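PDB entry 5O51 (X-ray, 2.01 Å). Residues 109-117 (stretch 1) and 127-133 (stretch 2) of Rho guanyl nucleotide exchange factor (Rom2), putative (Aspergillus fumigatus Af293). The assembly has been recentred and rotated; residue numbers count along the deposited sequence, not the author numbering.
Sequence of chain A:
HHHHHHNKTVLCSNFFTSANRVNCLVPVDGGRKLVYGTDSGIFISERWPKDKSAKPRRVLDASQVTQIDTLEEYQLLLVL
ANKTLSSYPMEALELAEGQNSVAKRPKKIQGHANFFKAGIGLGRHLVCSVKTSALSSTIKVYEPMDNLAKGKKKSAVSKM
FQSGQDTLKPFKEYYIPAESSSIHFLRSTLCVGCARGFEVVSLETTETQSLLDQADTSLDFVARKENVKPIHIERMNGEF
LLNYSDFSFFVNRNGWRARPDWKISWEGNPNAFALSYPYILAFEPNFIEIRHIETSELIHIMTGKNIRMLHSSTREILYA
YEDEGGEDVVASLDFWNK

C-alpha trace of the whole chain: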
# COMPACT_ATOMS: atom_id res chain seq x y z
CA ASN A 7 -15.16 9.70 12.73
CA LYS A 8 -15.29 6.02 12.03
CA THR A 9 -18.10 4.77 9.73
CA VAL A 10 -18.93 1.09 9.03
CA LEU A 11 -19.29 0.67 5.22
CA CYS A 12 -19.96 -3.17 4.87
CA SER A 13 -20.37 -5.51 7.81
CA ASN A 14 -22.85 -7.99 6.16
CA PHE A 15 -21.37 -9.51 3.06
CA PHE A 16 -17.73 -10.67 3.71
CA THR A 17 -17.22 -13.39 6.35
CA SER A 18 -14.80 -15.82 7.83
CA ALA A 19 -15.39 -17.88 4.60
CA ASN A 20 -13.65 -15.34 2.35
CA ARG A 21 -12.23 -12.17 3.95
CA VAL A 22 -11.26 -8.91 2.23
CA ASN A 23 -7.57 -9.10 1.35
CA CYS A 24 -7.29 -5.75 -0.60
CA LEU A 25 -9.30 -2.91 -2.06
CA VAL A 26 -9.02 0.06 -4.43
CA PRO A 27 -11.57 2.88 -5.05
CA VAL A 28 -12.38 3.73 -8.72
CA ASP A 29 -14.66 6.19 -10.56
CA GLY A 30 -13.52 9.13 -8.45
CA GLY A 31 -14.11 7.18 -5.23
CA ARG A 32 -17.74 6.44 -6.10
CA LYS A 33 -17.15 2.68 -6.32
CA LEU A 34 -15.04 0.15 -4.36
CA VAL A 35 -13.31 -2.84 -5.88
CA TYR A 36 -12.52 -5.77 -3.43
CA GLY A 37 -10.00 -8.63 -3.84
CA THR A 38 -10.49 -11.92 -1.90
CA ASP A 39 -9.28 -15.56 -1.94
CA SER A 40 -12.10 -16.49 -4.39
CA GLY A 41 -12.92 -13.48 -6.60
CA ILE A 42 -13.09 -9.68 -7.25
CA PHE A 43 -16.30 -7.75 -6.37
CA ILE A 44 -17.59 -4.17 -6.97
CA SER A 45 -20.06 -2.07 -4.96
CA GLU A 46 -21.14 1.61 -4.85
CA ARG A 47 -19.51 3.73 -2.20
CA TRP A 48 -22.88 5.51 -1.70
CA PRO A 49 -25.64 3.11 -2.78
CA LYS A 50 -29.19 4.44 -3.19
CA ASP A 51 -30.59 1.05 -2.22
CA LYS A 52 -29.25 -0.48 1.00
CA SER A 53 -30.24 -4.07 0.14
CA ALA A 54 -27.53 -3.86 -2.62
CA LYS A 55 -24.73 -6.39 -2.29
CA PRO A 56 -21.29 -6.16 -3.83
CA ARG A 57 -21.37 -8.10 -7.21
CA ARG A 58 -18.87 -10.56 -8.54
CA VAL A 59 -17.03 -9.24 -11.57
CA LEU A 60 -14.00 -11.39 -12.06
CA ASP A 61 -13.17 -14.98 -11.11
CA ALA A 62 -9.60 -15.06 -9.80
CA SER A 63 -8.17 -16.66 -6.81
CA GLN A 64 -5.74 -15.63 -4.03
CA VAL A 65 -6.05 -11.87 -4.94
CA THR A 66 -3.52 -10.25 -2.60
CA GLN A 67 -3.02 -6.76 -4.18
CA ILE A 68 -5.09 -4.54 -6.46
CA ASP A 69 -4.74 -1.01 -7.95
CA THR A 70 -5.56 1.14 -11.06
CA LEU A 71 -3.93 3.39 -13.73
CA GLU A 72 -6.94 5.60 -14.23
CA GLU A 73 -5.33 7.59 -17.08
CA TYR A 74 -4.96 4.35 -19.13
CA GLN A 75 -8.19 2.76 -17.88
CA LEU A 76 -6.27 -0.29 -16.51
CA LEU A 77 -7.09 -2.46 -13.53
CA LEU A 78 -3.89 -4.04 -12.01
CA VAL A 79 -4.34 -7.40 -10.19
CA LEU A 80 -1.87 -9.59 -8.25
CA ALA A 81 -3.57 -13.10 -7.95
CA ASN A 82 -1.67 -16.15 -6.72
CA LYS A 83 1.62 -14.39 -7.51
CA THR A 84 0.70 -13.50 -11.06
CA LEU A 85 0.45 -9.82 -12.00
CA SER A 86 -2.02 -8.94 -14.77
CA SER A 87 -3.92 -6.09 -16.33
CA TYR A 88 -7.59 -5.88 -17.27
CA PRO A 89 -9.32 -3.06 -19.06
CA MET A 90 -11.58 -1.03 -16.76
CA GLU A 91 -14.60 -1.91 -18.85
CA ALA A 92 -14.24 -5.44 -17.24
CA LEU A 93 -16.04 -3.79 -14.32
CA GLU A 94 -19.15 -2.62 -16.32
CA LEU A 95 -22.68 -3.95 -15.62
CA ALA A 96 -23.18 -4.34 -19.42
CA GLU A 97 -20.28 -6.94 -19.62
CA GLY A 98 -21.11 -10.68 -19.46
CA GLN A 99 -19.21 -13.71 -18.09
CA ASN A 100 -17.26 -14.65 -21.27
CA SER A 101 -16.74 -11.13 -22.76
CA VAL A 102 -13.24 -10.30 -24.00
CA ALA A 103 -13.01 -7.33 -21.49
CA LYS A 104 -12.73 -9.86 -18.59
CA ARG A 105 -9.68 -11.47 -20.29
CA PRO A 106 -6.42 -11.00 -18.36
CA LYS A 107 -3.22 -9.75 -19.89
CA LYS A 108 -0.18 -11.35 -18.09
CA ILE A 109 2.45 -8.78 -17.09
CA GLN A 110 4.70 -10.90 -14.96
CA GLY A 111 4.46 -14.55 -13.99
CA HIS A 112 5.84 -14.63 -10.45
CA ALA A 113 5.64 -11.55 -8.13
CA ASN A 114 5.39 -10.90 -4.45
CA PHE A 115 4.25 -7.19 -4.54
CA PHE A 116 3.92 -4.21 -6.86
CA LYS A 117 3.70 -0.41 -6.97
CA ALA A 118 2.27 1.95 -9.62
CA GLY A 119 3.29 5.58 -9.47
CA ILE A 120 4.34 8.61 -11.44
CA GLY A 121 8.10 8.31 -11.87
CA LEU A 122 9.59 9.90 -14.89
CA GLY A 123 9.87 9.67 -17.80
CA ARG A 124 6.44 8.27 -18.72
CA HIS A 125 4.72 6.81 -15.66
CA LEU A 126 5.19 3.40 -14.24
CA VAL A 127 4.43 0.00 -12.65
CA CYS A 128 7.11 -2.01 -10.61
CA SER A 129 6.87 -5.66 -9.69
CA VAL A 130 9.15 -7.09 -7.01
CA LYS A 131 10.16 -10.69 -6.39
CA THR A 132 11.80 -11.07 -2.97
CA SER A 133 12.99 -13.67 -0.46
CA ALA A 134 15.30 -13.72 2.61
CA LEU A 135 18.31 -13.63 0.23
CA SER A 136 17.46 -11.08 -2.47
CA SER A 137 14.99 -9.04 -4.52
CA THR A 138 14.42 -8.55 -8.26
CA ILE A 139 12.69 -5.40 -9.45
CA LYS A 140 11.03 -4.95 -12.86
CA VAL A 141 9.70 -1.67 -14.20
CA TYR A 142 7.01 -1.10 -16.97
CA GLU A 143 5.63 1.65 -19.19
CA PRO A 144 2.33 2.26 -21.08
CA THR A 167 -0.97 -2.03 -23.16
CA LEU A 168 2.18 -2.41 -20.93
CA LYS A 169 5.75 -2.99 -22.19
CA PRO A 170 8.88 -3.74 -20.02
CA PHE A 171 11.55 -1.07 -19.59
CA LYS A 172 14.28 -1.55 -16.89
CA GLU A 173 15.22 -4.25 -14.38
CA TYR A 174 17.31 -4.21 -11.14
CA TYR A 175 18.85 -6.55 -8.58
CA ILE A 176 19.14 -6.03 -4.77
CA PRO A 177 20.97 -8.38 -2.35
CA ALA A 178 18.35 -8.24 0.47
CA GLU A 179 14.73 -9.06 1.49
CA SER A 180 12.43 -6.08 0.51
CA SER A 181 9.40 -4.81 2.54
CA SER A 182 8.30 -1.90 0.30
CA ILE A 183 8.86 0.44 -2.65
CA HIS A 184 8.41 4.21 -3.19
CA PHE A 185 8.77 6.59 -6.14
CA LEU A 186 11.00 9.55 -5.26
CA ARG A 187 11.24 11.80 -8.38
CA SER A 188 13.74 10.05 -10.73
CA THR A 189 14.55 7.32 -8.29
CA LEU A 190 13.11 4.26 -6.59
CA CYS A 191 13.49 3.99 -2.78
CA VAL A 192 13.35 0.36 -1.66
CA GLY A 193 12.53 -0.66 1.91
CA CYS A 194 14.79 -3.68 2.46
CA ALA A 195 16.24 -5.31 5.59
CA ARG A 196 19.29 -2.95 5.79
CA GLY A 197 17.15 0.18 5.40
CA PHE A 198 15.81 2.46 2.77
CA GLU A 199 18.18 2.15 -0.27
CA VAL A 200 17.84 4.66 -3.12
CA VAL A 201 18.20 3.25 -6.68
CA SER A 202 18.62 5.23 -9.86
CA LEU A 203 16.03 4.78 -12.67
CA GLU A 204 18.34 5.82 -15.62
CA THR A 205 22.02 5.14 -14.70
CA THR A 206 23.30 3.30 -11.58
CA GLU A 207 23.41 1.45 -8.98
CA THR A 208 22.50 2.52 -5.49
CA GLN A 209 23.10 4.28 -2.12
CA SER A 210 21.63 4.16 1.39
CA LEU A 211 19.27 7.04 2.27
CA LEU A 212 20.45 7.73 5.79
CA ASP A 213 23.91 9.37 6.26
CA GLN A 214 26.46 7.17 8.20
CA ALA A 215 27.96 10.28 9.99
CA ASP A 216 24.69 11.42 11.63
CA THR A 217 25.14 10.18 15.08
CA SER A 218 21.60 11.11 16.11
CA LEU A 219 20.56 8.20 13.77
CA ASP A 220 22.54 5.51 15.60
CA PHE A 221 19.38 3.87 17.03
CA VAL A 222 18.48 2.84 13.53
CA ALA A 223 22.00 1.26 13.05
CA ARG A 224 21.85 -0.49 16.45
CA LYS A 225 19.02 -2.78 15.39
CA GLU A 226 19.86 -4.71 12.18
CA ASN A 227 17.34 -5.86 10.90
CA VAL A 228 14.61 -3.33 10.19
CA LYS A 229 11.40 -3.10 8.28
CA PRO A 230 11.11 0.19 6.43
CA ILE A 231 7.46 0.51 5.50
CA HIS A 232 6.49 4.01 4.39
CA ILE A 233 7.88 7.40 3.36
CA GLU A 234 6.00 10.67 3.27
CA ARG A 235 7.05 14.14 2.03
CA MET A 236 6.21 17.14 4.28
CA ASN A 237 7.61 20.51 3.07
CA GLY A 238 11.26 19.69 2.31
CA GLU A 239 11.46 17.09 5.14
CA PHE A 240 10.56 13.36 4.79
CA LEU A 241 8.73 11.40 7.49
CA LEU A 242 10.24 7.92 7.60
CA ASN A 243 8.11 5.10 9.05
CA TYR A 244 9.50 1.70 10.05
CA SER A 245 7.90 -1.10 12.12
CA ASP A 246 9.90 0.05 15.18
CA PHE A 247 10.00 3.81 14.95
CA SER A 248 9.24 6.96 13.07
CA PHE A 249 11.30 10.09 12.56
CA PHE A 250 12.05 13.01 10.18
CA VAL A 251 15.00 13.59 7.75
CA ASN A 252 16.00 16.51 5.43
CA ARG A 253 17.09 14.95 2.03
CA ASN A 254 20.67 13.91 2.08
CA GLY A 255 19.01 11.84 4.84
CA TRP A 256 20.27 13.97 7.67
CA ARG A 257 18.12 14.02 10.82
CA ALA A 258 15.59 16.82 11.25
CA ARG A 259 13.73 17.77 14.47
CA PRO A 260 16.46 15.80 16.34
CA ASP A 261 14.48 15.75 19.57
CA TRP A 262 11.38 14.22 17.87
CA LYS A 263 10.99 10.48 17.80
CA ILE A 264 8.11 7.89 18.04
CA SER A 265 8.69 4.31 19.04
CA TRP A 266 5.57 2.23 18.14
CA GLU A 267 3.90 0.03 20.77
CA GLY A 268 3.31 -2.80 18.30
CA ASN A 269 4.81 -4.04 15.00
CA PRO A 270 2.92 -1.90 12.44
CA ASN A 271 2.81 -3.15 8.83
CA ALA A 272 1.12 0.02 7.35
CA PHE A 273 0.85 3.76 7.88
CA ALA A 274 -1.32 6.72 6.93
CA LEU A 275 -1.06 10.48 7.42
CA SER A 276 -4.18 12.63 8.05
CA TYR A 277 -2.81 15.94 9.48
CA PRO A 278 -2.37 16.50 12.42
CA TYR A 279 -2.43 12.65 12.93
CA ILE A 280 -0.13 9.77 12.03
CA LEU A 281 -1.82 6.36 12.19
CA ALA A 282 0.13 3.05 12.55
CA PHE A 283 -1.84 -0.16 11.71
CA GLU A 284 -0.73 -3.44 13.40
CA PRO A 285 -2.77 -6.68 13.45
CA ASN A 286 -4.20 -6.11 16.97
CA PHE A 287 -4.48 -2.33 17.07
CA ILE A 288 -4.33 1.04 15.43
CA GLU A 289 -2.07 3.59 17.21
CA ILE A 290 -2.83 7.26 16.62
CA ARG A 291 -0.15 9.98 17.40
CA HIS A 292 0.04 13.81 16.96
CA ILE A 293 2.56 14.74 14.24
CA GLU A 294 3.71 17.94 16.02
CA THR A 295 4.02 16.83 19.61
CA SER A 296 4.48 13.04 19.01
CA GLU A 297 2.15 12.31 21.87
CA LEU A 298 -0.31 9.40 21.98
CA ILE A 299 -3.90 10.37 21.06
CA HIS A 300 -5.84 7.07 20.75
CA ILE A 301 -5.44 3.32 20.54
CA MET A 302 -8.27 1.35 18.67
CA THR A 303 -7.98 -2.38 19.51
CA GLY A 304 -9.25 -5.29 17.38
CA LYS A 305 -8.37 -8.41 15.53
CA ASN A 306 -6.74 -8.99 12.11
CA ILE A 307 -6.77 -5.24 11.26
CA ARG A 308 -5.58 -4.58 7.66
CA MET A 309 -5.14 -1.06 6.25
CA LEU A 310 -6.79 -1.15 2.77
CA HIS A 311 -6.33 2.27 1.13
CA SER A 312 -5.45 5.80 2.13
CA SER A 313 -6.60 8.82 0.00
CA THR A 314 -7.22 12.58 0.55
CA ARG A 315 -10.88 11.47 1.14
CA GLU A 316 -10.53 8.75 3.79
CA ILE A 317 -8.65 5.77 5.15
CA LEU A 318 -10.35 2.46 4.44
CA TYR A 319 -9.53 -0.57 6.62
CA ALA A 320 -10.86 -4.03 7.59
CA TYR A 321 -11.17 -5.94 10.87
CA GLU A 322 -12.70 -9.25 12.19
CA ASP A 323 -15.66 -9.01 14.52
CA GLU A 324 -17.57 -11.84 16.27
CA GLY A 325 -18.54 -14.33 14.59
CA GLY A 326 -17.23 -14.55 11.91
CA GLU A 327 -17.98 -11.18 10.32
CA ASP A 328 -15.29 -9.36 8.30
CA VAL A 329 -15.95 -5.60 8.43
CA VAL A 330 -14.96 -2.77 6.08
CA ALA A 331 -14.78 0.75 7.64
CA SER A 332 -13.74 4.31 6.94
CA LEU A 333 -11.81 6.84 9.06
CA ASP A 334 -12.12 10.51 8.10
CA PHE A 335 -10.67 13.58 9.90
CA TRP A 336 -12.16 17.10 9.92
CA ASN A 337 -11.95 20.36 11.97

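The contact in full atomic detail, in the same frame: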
# COMPACT_ATOMS: atom_id res chain seq x y z
N ILE A 109 1.37 -9.77 -17.05
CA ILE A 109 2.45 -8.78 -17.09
C ILE A 109 3.71 -9.46 -16.63
O ILE A 109 4.71 -9.39 -17.29
CB ILE A 109 2.19 -7.53 -16.24
CG1 ILE A 109 0.93 -6.79 -16.72
CG2 ILE A 109 3.40 -6.58 -16.29
CD1 ILE A 109 0.30 -5.98 -15.62
N GLN A 110 3.63 -10.13 -15.50
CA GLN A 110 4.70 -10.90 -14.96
C GLN A 110 4.14 -12.13 -14.24
O GLN A 110 3.15 -12.05 -13.44
CB GLN A 110 5.43 -10.04 -13.98
CG GLN A 110 6.48 -10.78 -13.18
CD GLN A 110 7.58 -9.85 -12.69
OE1 GLN A 110 8.14 -9.08 -13.48
NE2 GLN A 110 7.90 -9.93 -11.40
N GLY A 111 4.85 -13.24 -14.47
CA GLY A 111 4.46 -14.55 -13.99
C GLY A 111 4.52 -14.85 -12.52
O GLY A 111 3.63 -15.56 -12.00
N HIS A 112 5.57 -14.34 -11.85
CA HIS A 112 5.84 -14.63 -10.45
C HIS A 112 6.15 -13.27 -9.82
O HIS A 112 7.02 -12.59 -10.30
CB HIS A 112 7.04 -15.60 -10.30
CG HIS A 112 7.15 -16.22 -8.94
ND1 HIS A 112 7.76 -15.59 -7.88
CD2 HIS A 112 6.71 -17.40 -8.46
CE1 HIS A 112 7.68 -16.35 -6.81
NE2 HIS A 112 7.05 -17.46 -7.14
N ALA A 113 5.40 -12.85 -8.80
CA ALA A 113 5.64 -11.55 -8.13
C ALA A 113 5.08 -11.59 -6.76
O ALA A 113 4.00 -12.15 -6.51
CB ALA A 113 5.02 -10.39 -8.93
N ASN A 114 5.80 -11.01 -5.84
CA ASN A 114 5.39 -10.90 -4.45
C ASN A 114 4.64 -9.60 -4.09
O ASN A 114 3.76 -9.65 -3.28
CB ASN A 114 6.63 -11.10 -3.56
CG ASN A 114 7.28 -12.46 -3.84
OD1 ASN A 114 8.34 -12.56 -4.49
ND2 ASN A 114 6.56 -13.51 -3.47
N PHE A 115 5.03 -8.45 -4.63
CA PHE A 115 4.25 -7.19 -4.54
C PHE A 115 4.52 -6.28 -5.73
O PHE A 115 5.35 -6.61 -6.60
CB PHE A 115 4.37 -6.44 -3.18
CG PHE A 115 5.76 -5.98 -2.80
CD1 PHE A 115 6.62 -6.83 -2.10
CD2 PHE A 115 6.16 -4.67 -3.00
CE1 PHE A 115 7.87 -6.40 -1.70
CE2 PHE A 115 7.42 -4.23 -2.60
CZ PHE A 115 8.28 -5.09 -1.94
N PHE A 116 3.72 -5.22 -5.85
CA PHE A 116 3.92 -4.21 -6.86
C PHE A 116 3.60 -2.79 -6.40
O PHE A 116 2.93 -2.59 -5.40
CB PHE A 116 3.15 -4.58 -8.10
CG PHE A 116 1.67 -4.25 -8.08
CD1 PHE A 116 1.20 -3.02 -8.51
CD2 PHE A 116 0.73 -5.23 -7.71
CE1 PHE A 116 -0.16 -2.74 -8.56
CE2 PHE A 116 -0.63 -4.95 -7.76
CZ PHE A 116 -1.08 -3.69 -8.21
N LYS A 117 4.02 -1.81 -7.20
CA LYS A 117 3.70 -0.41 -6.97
C LYS A 117 3.60 0.38 -8.30
O LYS A 117 4.48 0.32 -9.17
CB LYS A 117 4.77 0.17 -6.08
CG LYS A 117 4.52 1.61 -5.68
CD LYS A 117 3.54 1.67 -4.54
CE LYS A 117 3.04 3.09 -4.31
NZ LYS A 117 4.14 4.07 -4.23
N VAL A 127 4.86 1.13 -13.49
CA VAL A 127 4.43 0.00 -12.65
C VAL A 127 5.69 -0.85 -12.29
O VAL A 127 6.36 -1.27 -13.19
CB VAL A 127 3.42 -0.90 -13.41
CG1 VAL A 127 2.95 -2.06 -12.56
CG2 VAL A 127 2.21 -0.12 -13.88
N CYS A 128 6.00 -1.09 -11.01
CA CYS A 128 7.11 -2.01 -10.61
C CYS A 128 6.56 -3.24 -9.99
O CYS A 128 5.67 -3.15 -9.16
CB CYS A 128 8.06 -1.44 -9.57
SG CYS A 128 8.38 0.29 -9.80
N SER A 129 7.13 -4.38 -10.36
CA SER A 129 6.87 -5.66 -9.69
C SER A 129 8.15 -6.20 -9.06
O SER A 129 9.20 -6.17 -9.66
CB SER A 129 6.37 -6.67 -10.69
OG SER A 129 7.31 -6.84 -11.69
N VAL A 130 8.03 -6.69 -7.83
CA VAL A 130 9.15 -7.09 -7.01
C VAL A 130 8.97 -8.55 -6.64
O VAL A 130 7.96 -8.91 -6.06
CB VAL A 130 9.16 -6.27 -5.74
CG1 VAL A 130 10.30 -6.70 -4.80
CG2 VAL A 130 9.23 -4.79 -6.10
N LYS A 131 9.92 -9.40 -7.05
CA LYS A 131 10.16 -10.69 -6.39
C LYS A 131 11.16 -10.55 -5.24
O LYS A 131 12.14 -9.88 -5.36
CB LYS A 131 10.69 -11.71 -7.38
CG LYS A 131 11.06 -13.05 -6.72
CD LYS A 131 11.09 -14.19 -7.71
CE LYS A 131 12.17 -14.00 -8.77
NZ LYS A 131 12.12 -15.15 -9.70
N THR A 132 10.93 -11.23 -4.13
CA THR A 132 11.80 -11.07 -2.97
C THR A 132 11.77 -12.33 -2.14
O THR A 132 10.77 -13.04 -2.14
CB THR A 132 11.38 -9.84 -2.11
OG1 THR A 132 12.35 -9.58 -1.06
CG2 THR A 132 9.98 -10.03 -1.48
N SER A 133 12.88 -12.61 -1.47
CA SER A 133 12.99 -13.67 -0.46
C SER A 133 13.92 -13.16 0.66
O SER A 133 14.44 -12.06 0.53
CB SER A 133 13.58 -14.94 -1.10
OG SER A 133 14.66 -14.64 -1.97

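This contact is an antiparallel β-ladder whose regular hydrogen bonding is carried past the end of one strand by a side-chain amide standing in for main chain. The strand segment 115-117 runs at 159° to strand segment 127-132, close to fully antiparallel, and the two axes approach to 4.7 Å.

The ladder illustrates how antiparallel pairing alternates between two kinds of site. At Phe115 and Val130, a hydrogen-bonded pair, Val130 N donates to Phe115 O at 2.9 Å and Phe115 N donates to Val130 O at 3.3 Å, both nearly linear. Two residues along, the pattern repeats: Cys128 N reaches Lys117 O at 2.8 Å, and Lys117 N reaches Cys128 O at 2.9 Å. Between them lies the non-hydrogen-bonded pair Phe116 and Ser129, whose CA atoms are only 4.3 Å apart, against 5.5 Å for Phe115 and Val130 and 5.2 Å for Lys117 and Cys128. Such narrowing is expected where CA atoms, rather than amide groups, face each other. Weaker CA-H...O contacts supplement the ladder, from Ser129 CA to Phe115 O at 3.6 Å and from Val127 CA to Lys117 O at 3.5 Å.

Beyond the paired strand, Asn114 shows how a loop residue can prolong such a pattern. Its amide shares the carbonyl already used by Phe115, with Asn114 N donating to Val130 O at 3.0 Å. Its CA-to-CB bond points toward the other stretch, and the side chain, in the m rotamer, places OD1 where it accepts a hydrogen bond from Thr132 N at 2.9 Å. A side-chain oxygen thus satisfies the next inward-facing amide of the second strand. The same OD1 lies 3.2 Å from Lys131 CA, so it sits close against the backbone it serves.

Side chains pack differently on the two faces of the sheet. On the face carrying Phe115 and Val130, the end of the Phe115 side chain comes nearer to the opposing strand, and Val130 lies over one face of the ring. Val130 CB is 4.1 Å from the ring centroid and just 10° off the ring normal, a well-centred CH-π arrangement; Phe115 CZ also approaches Val130 CG1 to 3.9 Å. The ring extends this apolar patch as far as Thr132, with Phe115 CE1 4.2 Å from Thr132 CG2. Val130 has the largest area covered by the partner stretch, consistent with its combined role in backbone pairing and side-chain packing.

On the face bearing Phe116 and Ser129, the Phe116 ring leads away from the partner strand, and polar contact comes from farther back in the first stretch. Ser129 OG donates a weak hydrogen bond to Gln110 OE1 at 3.0 Å. The Gln110 amide is braced within its own stretch, since Gln110 NE2 donates to His112 O at 3.0 Å. Nearby, Ala113 CB packs 4.3 Å from Ser129 CB, and His112 ND1 lies 3.6 Å from Lys131 CD.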